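Peptidoglycan synthetase penicillin-binding protein 3 (Bifidobacterium adolescentis, PDB 4YE5) probably binds penicillin and, as a member of the transpeptidase family, is thought to cross-link peptidoglycan during synthesis of the bacterial cell wall. Local coordinates at residues A[364-369]-A[416-421]; A[509-514]-A[550-555]. One frame throughout, in Å; residues are numbered along the deposited sequence. Where two conformers were deposited one is given.

Interaction 1 (A[364-369]-A[416-421])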
ATOM      1  N   SER A 364      22.064   4.774  -8.160  1.00 20.99           N
ATOM      2  CA  SER A 364      21.772   4.495  -6.759  1.00 23.20           C
ATOM      3  C   SER A 364      21.195   5.726  -6.047  1.00 21.64           C
ATOM      4  O   SER A 364      20.253   5.616  -5.262  1.00 22.31           O
ATOM      5  CB  SER A 364      23.063   4.067  -6.048  1.00 23.24           C
ATOM      6  OG  SER A 364      22.772   3.568  -4.755  1.00 31.14           O
ATOM      7  N   LYS A 365      21.774   6.894  -6.315  1.00 19.59           N
ATOM      8  CA  LYS A 365      21.309   8.143  -5.703  1.00 24.58           C
ATOM      9  C   LYS A 365      19.816   8.409  -5.959  1.00 25.51           C
ATOM     10  O   LYS A 365      19.148   9.049  -5.145  1.00 22.53           O
ATOM     11  CB  LYS A 365      22.112   9.314  -6.256  1.00 23.31           C
ATOM     12  CG  LYS A 365      22.447  10.414  -5.277  1.00 41.30           C
ATOM     13  CD  LYS A 365      23.347  11.435  -5.999  1.00 52.44           C
ATOM     14  CE  LYS A 365      23.960  12.466  -5.064  1.00 60.33           C
ATOM     15  NZ  LYS A 365      24.966  13.287  -5.804  1.00 65.82           N
ATOM     16  N   PHE A 366      19.298   7.945  -7.089  1.00 20.44           N
ATOM     17  CA  PHE A 366      17.863   8.123  -7.394  1.00 16.96           C
ATOM     18  C   PHE A 366      16.972   7.132  -6.638  1.00 18.61           C
ATOM     19  O   PHE A 366      15.743   7.128  -6.806  1.00 21.47           O
ATOM     20  CB  PHE A 366      17.610   7.989  -8.898  1.00 17.07           C
ATOM     21  CG  PHE A 366      17.859   9.252  -9.683  1.00 18.51           C
ATOM     22  CD1 PHE A 366      16.833  10.163  -9.898  1.00 19.42           C
ATOM     23  CD2 PHE A 366      19.112   9.526 -10.211  1.00 17.88           C
ATOM     24  CE1 PHE A 366      17.050  11.326 -10.638  1.00 19.41           C
ATOM     25  CE2 PHE A 366      19.349  10.685 -10.939  1.00 22.27           C
ATOM     26  CZ  PHE A 366      18.324  11.590 -11.157  1.00 20.32           C
ATOM     27  N   GLY A 367      17.576   6.294  -5.799  1.00 25.51           N
ATOM     28  CA  GLY A 367      16.816   5.342  -4.986  1.00 22.23           C
ATOM     29  C   GLY A 367      16.749   3.922  -5.549  1.00 24.19           C
ATOM     30  O   GLY A 367      16.074   3.050  -4.987  1.00 19.84           O
ATOM     31  N   ILE A 368      17.439   3.680  -6.658  1.00 23.43           N
ATOM     32  CA  ILE A 368      17.396   2.353  -7.306  1.00 18.30           C
ATOM     33  C   ILE A 368      18.189   1.366  -6.466  1.00 23.80           C
ATOM     34  O   ILE A 368      19.290   1.685  -6.017  1.00 23.12           O
ATOM     35  CB  ILE A 368      17.990   2.416  -8.731  1.00 22.85           C
ATOM     36  CG1 ILE A 368      17.235   3.443  -9.591  1.00 21.12           C
ATOM     37  CG2 ILE A 368      17.999   1.055  -9.408  1.00 17.39           C
ATOM     38  CD1 ILE A 368      15.734   3.438  -9.407  1.00 18.19           C
ATOM     39  N   GLY A 369      17.637   0.171  -6.250  1.00 18.12           N
ATOM     40  CA  GLY A 369      18.322  -0.856  -5.478  1.00 21.25           C
ATOM     41  C   GLY A 369      18.129  -0.711  -3.972  1.00 25.99           C
ATOM     42  O   GLY A 369      18.672  -1.482  -3.192  1.00 27.24           O
ATOM     43  N   SER A 416      10.107  11.471  -9.981  0.57 17.01           N
ATOM     44  CA  SER A 416       9.643  12.596  -9.170  0.57 16.01           C
ATOM     45  C   SER A 416      10.788  13.563  -8.876  0.57 17.03           C
ATOM     46  O   SER A 416      10.570  14.772  -8.721  0.57 15.95           O
ATOM     47  CB  SER A 416       9.049  12.116  -7.841  0.57 15.23           C
ATOM     48  OG  SER A 416      10.074  11.966  -6.877  0.57 14.82           O
ATOM     49  N   VAL A 417      12.008  13.038  -8.809  1.00 19.39           N
ATOM     50  CA  VAL A 417      13.180  13.889  -8.518  1.00 17.93           C
ATOM     51  C   VAL A 417      13.293  15.018  -9.545  1.00 22.84           C
ATOM     52  O   VAL A 417      13.579  16.172  -9.193  1.00 20.09           O
ATOM     53  CB  VAL A 417      14.513  13.088  -8.532  1.00 22.41           C
ATOM     54  CG1 VAL A 417      15.721  14.033  -8.522  1.00 17.78           C
ATOM     55  CG2 VAL A 417      14.565  12.139  -7.367  1.00 19.00           C
ATOM     56  N   ILE A 418      13.070  14.687 -10.816  1.00 17.47           N
ATOM     57  CA  ILE A 418      13.105  15.699 -11.878  1.00 15.52           C
ATOM     58  C   ILE A 418      11.944  16.701 -11.757  1.00 20.01           C
ATOM     59  O   ILE A 418      12.063  17.876 -12.120  1.00 20.29           O
ATOM     60  CB  ILE A 418      13.020  15.046 -13.293  1.00 17.78           C
ATOM     61  CG1 ILE A 418      14.024  13.893 -13.444  1.00 21.43           C
ATOM     62  CG2 ILE A 418      13.180  16.080 -14.381  1.00 21.41           C
ATOM     63  CD1 ILE A 418      15.460  14.247 -13.081  1.00 20.08           C
ATOM     64  N   ALA A 419      10.802  16.210 -11.309  1.00 15.66           N
ATOM     65  CA  ALA A 419       9.610  17.055 -11.122  1.00 16.48           C
ATOM     66  C   ALA A 419       9.719  17.966  -9.918  1.00 20.44           C
ATOM     67  O   ALA A 419       9.079  19.031  -9.864  1.00 20.55           O
ATOM     68  CB  ALA A 419       8.355  16.143 -10.973  1.00 13.77           C
ATOM     69  N   ASN A 420      10.489  17.526  -8.925  1.00 16.56           N
ATOM     70  CA  ASN A 420      10.539  18.194  -7.634  1.00 18.40           C
ATOM     71  C   ASN A 420      11.863  18.955  -7.422  1.00 21.07           C
ATOM     72  O   ASN A 420      12.435  18.950  -6.331  1.00 19.05           O
ATOM     73  CB  ASN A 420      10.319  17.170  -6.506  1.00 20.91           C
ATOM     74  CG  ASN A 420       9.937  17.822  -5.194  1.00 27.65           C
ATOM     75  OD1 ASN A 420       9.262  18.840  -5.181  1.00 23.01           O
ATOM     76  ND2 ASN A 420      10.375  17.239  -4.082  1.00 29.96           N
ATOM     77  N   LYS A 421      12.359  19.576  -8.487  1.00 19.14           N
ATOM     78  CA  LYS A 421      13.520  20.468  -8.401  1.00 19.63           C
ATOM     79  C   LYS A 421      14.798  19.764  -7.945  1.00 21.03           C
ATOM     80  O   LYS A 421      15.679  20.398  -7.362  1.00 20.36           O
ATOM     81  CB  LYS A 421      13.213  21.670  -7.493  1.00 22.90           C
ATOM     82  CG  LYS A 421      12.079  22.557  -8.027  1.00 27.97           C
ATOM     83  CD  LYS A 421      11.598  23.545  -6.996  1.00 38.44           C
ATOM     84  CE  LYS A 421      10.755  24.630  -7.643  1.00 43.99           C
ATOM     85  NZ  LYS A 421      10.237  25.574  -6.621  1.00 50.98           N
TER
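Phe366 and Val417 are the residues at which the two backbones come nearest, with 7.5 Å between Phe366 CA and Val417 CA, so the contact has to be made by side chains. Residues 364-369 leave the C-terminal end of helix 356-365: Gly367 takes a positive phi of 98°, its N donates to Ser364 O at 2.8 Å, and the chain turns away in a Schellman motif. Residues 416-421 hold the last turn of helix 408-419, and Asn420 is the first residue there to leave helical geometry.

Phe366 has its CG anti to the carbonyl carbon (chi1 -83°), and from there the ring reaches toward the second helix. Its CD1-CE1 side does the touching. Phe366 CE1 lies 3.7 Å from Val417 CG1 and equally close to Val417 CB, while Phe366 CD1 meets Val417 CG2 at 3.9 Å; both branches of the valine lie on the same side of the ring plane, the two side chains meeting obliquely. This joins the ends of two helices within the penicillin-binding transpeptidase domain, where helix 290-299 adds Leu292 and Ser295 against the same phenylalanine. Ile418 comes from another direction: its CD1 stands near the ring plane, at the edge, 4.1 Å from Phe366 CE1. All three touching residues are buried, and their meeting is wholly apolar. Val452 lies against both Phe366 and Val417, while Met461, Leu462 and Met465 of helix 455-470 pack on Ile418.

Interaction 2 (A[509-514]-A[550-555])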
ATOM      1  N   ILE A 509       5.170  13.391 -15.979  1.00 13.87           N
ATOM      2  CA  ILE A 509       5.077  14.476 -15.002  1.00 15.92           C
ATOM      3  C   ILE A 509       4.079  15.462 -15.576  1.00 20.77           C
ATOM      4  O   ILE A 509       4.210  15.866 -16.726  1.00 17.85           O
ATOM      5  CB  ILE A 509       6.431  15.206 -14.854  1.00 12.64           C
ATOM      6  CG1 ILE A 509       7.484  14.245 -14.289  1.00 16.19           C
ATOM      7  CG2 ILE A 509       6.265  16.441 -13.986  1.00 14.64           C
ATOM      8  CD1 ILE A 509       8.956  14.706 -14.519  1.00 12.79           C
ATOM      9  N   ILE A 510       3.074  15.845 -14.797  1.00 13.32           N
ATOM     10  CA  ILE A 510       2.024  16.692 -15.343  1.00 16.19           C
ATOM     11  C   ILE A 510       1.470  17.672 -14.279  1.00 16.01           C
ATOM     12  O   ILE A 510       1.371  17.318 -13.106  1.00 20.35           O
ATOM     13  CB  ILE A 510       0.900  15.799 -15.949  1.00 18.98           C
ATOM     14  CG1 ILE A 510      -0.097  16.639 -16.758  1.00 20.81           C
ATOM     15  CG2 ILE A 510       0.165  15.001 -14.849  1.00 18.84           C
ATOM     16  CD1 ILE A 510      -1.212  15.817 -17.383  1.00 16.00           C
ATOM     17  N   PRO A 511       1.205  18.940 -14.661  1.00 18.77           N
ATOM     18  CA  PRO A 511       1.638  19.564 -15.925  1.00 19.55           C
ATOM     19  C   PRO A 511       3.121  19.909 -15.873  1.00 26.99           C
ATOM     20  O   PRO A 511       3.624  20.230 -14.788  1.00 22.45           O
ATOM     21  CB  PRO A 511       0.792  20.835 -16.023  1.00 17.18           C
ATOM     22  CG  PRO A 511       0.287  21.121 -14.599  1.00 21.36           C
ATOM     23  CD  PRO A 511       0.351  19.820 -13.835  1.00 18.35           C
ATOM     24  N   ALA A 512       3.807  19.848 -17.016  1.00 21.43           N
ATOM     25  CA  ALA A 512       5.251  20.094 -17.048  1.00 23.93           C
ATOM     26  C   ALA A 512       5.653  21.472 -16.506  1.00 28.09           C
ATOM     27  O   ALA A 512       6.739  21.633 -15.946  1.00 23.88           O
ATOM     28  CB  ALA A 512       5.803  19.914 -18.476  1.00 22.14           C
ATOM     29  N   ASP A 513       4.787  22.464 -16.670  1.00 23.05           N
ATOM     30  CA  ASP A 513       5.177  23.831 -16.317  1.00 26.60           C
ATOM     31  C   ASP A 513       4.888  24.198 -14.849  1.00 29.07           C
ATOM     32  O   ASP A 513       5.231  25.277 -14.400  1.00 30.32           O
ATOM     33  CB  ASP A 513       4.585  24.853 -17.295  1.00 28.35           C
ATOM     34  CG  ASP A 513       3.088  24.686 -17.502  1.00 29.96           C
ATOM     35  OD1 ASP A 513       2.583  23.541 -17.543  1.00 28.75           O
ATOM     36  OD2 ASP A 513       2.408  25.719 -17.648  1.00 37.52           O
ATOM     37  N   ASN A 514       4.289  23.271 -14.106  1.00 25.79           N
ATOM     38  CA  ASN A 514       4.035  23.440 -12.669  1.00 23.98           C
ATOM     39  C   ASN A 514       3.691  22.078 -12.120  1.00 21.60           C
ATOM     40  O   ASN A 514       2.530  21.819 -11.819  1.00 21.63           O
ATOM     41  CB  ASN A 514       2.860  24.417 -12.430  1.00 31.90           C
ATOM     42  CG  ASN A 514       2.625  24.725 -10.941  1.00 41.76           C
ATOM     43  OD1 ASN A 514       3.437  24.372 -10.081  1.00 44.57           O
ATOM     44  ND2 ASN A 514       1.503  25.384 -10.638  1.00 38.90           N
ATOM     45  N   TYR A 550      -8.959  17.711  -9.947  1.00 23.61           N
ATOM     46  CA  TYR A 550      -8.361  18.722  -9.072  1.00 24.64           C
ATOM     47  C   TYR A 550      -8.417  20.118  -9.667  1.00 25.93           C
ATOM     48  O   TYR A 550      -7.858  21.065  -9.101  1.00 30.04           O
ATOM     49  CB  TYR A 550      -6.929  18.321  -8.685  1.00 21.03           C
ATOM     50  CG  TYR A 550      -6.926  17.051  -7.864  1.00 23.56           C
ATOM     51  CD1 TYR A 550      -7.270  17.075  -6.510  1.00 25.39           C
ATOM     52  CD2 TYR A 550      -6.646  15.822  -8.446  1.00 22.28           C
ATOM     53  CE1 TYR A 550      -7.301  15.908  -5.752  1.00 24.63           C
ATOM     54  CE2 TYR A 550      -6.661  14.648  -7.690  1.00 22.14           C
ATOM     55  CZ  TYR A 550      -6.989  14.695  -6.349  1.00 28.77           C
ATOM     56  OH  TYR A 550      -7.010  13.525  -5.602  1.00 23.56           O
ATOM     57  N   GLU A 551      -9.119  20.250 -10.795  1.00 23.58           N
ATOM     58  CA  GLU A 551      -9.318  21.560 -11.419  1.00 25.70           C
ATOM     59  C   GLU A 551      -7.986  22.280 -11.620  1.00 27.44           C
ATOM     60  O   GLU A 551      -7.824  23.437 -11.229  1.00 31.04           O
ATOM     61  CB  GLU A 551     -10.283  22.416 -10.574  1.00 29.42           C
ATOM     62  CG  GLU A 551     -11.619  21.709 -10.299  1.00 27.99           C
ATOM     63  CD  GLU A 551     -12.628  22.579  -9.554  1.00 45.27           C
ATOM     64  OE1 GLU A 551     -12.789  22.373  -8.331  1.00 45.47           O
ATOM     65  OE2 GLU A 551     -13.262  23.460 -10.189  1.00 49.33           O
ATOM     66  N   VAL A 552      -7.026  21.575 -12.208  1.00 26.02           N
ATOM     67  CA  VAL A 552      -5.682  22.121 -12.400  1.00 24.47           C
ATOM     68  C   VAL A 552      -5.730  23.174 -13.512  1.00 28.27           C
ATOM     69  O   VAL A 552      -6.284  22.920 -14.581  1.00 29.20           O
ATOM     70  CB  VAL A 552      -4.677  20.992 -12.749  1.00 23.82           C
ATOM     71  CG1 VAL A 552      -3.244  21.549 -12.871  1.00 25.09           C
ATOM     72  CG2 VAL A 552      -4.741  19.862 -11.680  1.00 18.32           C
ATOM     73  N   PRO A 553      -5.159  24.367 -13.264  1.00 28.39           N
ATOM     74  CA  PRO A 553      -5.142  25.375 -14.326  1.00 29.44           C
ATOM     75  C   PRO A 553      -4.390  24.883 -15.563  1.00 25.62           C
ATOM     76  O   PRO A 553      -3.355  24.227 -15.420  1.00 28.01           O
ATOM     77  CB  PRO A 553      -4.388  26.552 -13.688  1.00 33.57           C
ATOM     78  CG  PRO A 553      -4.508  26.350 -12.221  1.00 38.61           C
ATOM     79  CD  PRO A 553      -4.500  24.849 -12.036  1.00 30.32           C
ATOM     80  N   ALA A 554      -4.917  25.189 -16.748  1.00 25.37           N
ATOM     81  CA  ALA A 554      -4.285  24.823 -18.011  1.00 28.34           C
ATOM     82  C   ALA A 554      -2.848  25.343 -18.116  1.00 32.83           C
ATOM     83  O   ALA A 554      -2.505  26.371 -17.540  1.00 30.24           O
ATOM     84  CB  ALA A 554      -5.126  25.328 -19.176  1.00 32.99           C
ATOM     85  N   SER A 555      -2.007  24.631 -18.858  1.00 29.02           N
ATOM     86  CA  SER A 555      -0.619  25.057 -19.042  1.00 27.40           C
ATOM     87  C   SER A 555      -0.507  26.369 -19.803  1.00 26.95           C
ATOM     88  O   SER A 555      -1.381  26.716 -20.589  1.00 28.40           O
ATOM     89  CB  SER A 555       0.169  23.979 -19.795  1.00 26.20           C
ATOM     90  OG  SER A 555       0.341  22.812 -18.995  1.00 24.23           O
TER
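Asp513 and Ser555 meet through two different first torsions: Asp513 CG sits between its own backbone N and carbonyl carbon (chi1 51°), while Ser555 OG lies anti to its carbonyl carbon (chi1 -69°). The hydroxyl donates to the carboxylate, with 2.8 Å between Ser555 OG and Asp513 OD1, approaching on the syn side and 23° out of the carboxylate plane. The other oxygen, Asp513 OD2, accepts from Ser556 N, so both carboxylate oxygens are engaged by consecutive residues of the C-terminal loop. Ser555 OG is also bonded to Arg482 N, which further fixes the hydroxyl.

Beside this polar grip, Pro511 follows a cis peptide bond and opens a type I turn closed by Asn514 N to Pro511 O at 3.2 Å. Pro511 CB touches Ser555 OG at 3.6 Å, and Pro511 CG lies 4.0 Å from Val552 CG1, the two side chains crossing at a slant.

The turn 511-514 follows strand 501-510 and precedes strand 517-524 of the antiparallel sheet, and the loop 550-555 runs past it after leaving helix 535-549, whose Met547 packs on both Pro511 and Val552.

Interaction 1 is buried and entirely apolar, joining the ends of helices 356-365 and 408-419. Interaction 2 is only partly buried: its proline-valine patch is inside, but the carboxylate-hydroxyl bond lies toward its more accessible side, where a strand-ending turn meets a loop after a helix. No helix or strand is common to the two pairs, and their centres are 21 Å apart. They nevertheless touch through Ile509, whose CG2 is 3.7 Å from Ala419 CB and whose CD1 is 4.3 Å from Ile418 CB. Helix 455-470 borders both, Met465 packing on Ile418 and on Ile509, so helices 408-419 and 455-470 pack against the end of strand 501-510, which leads into interaction 2.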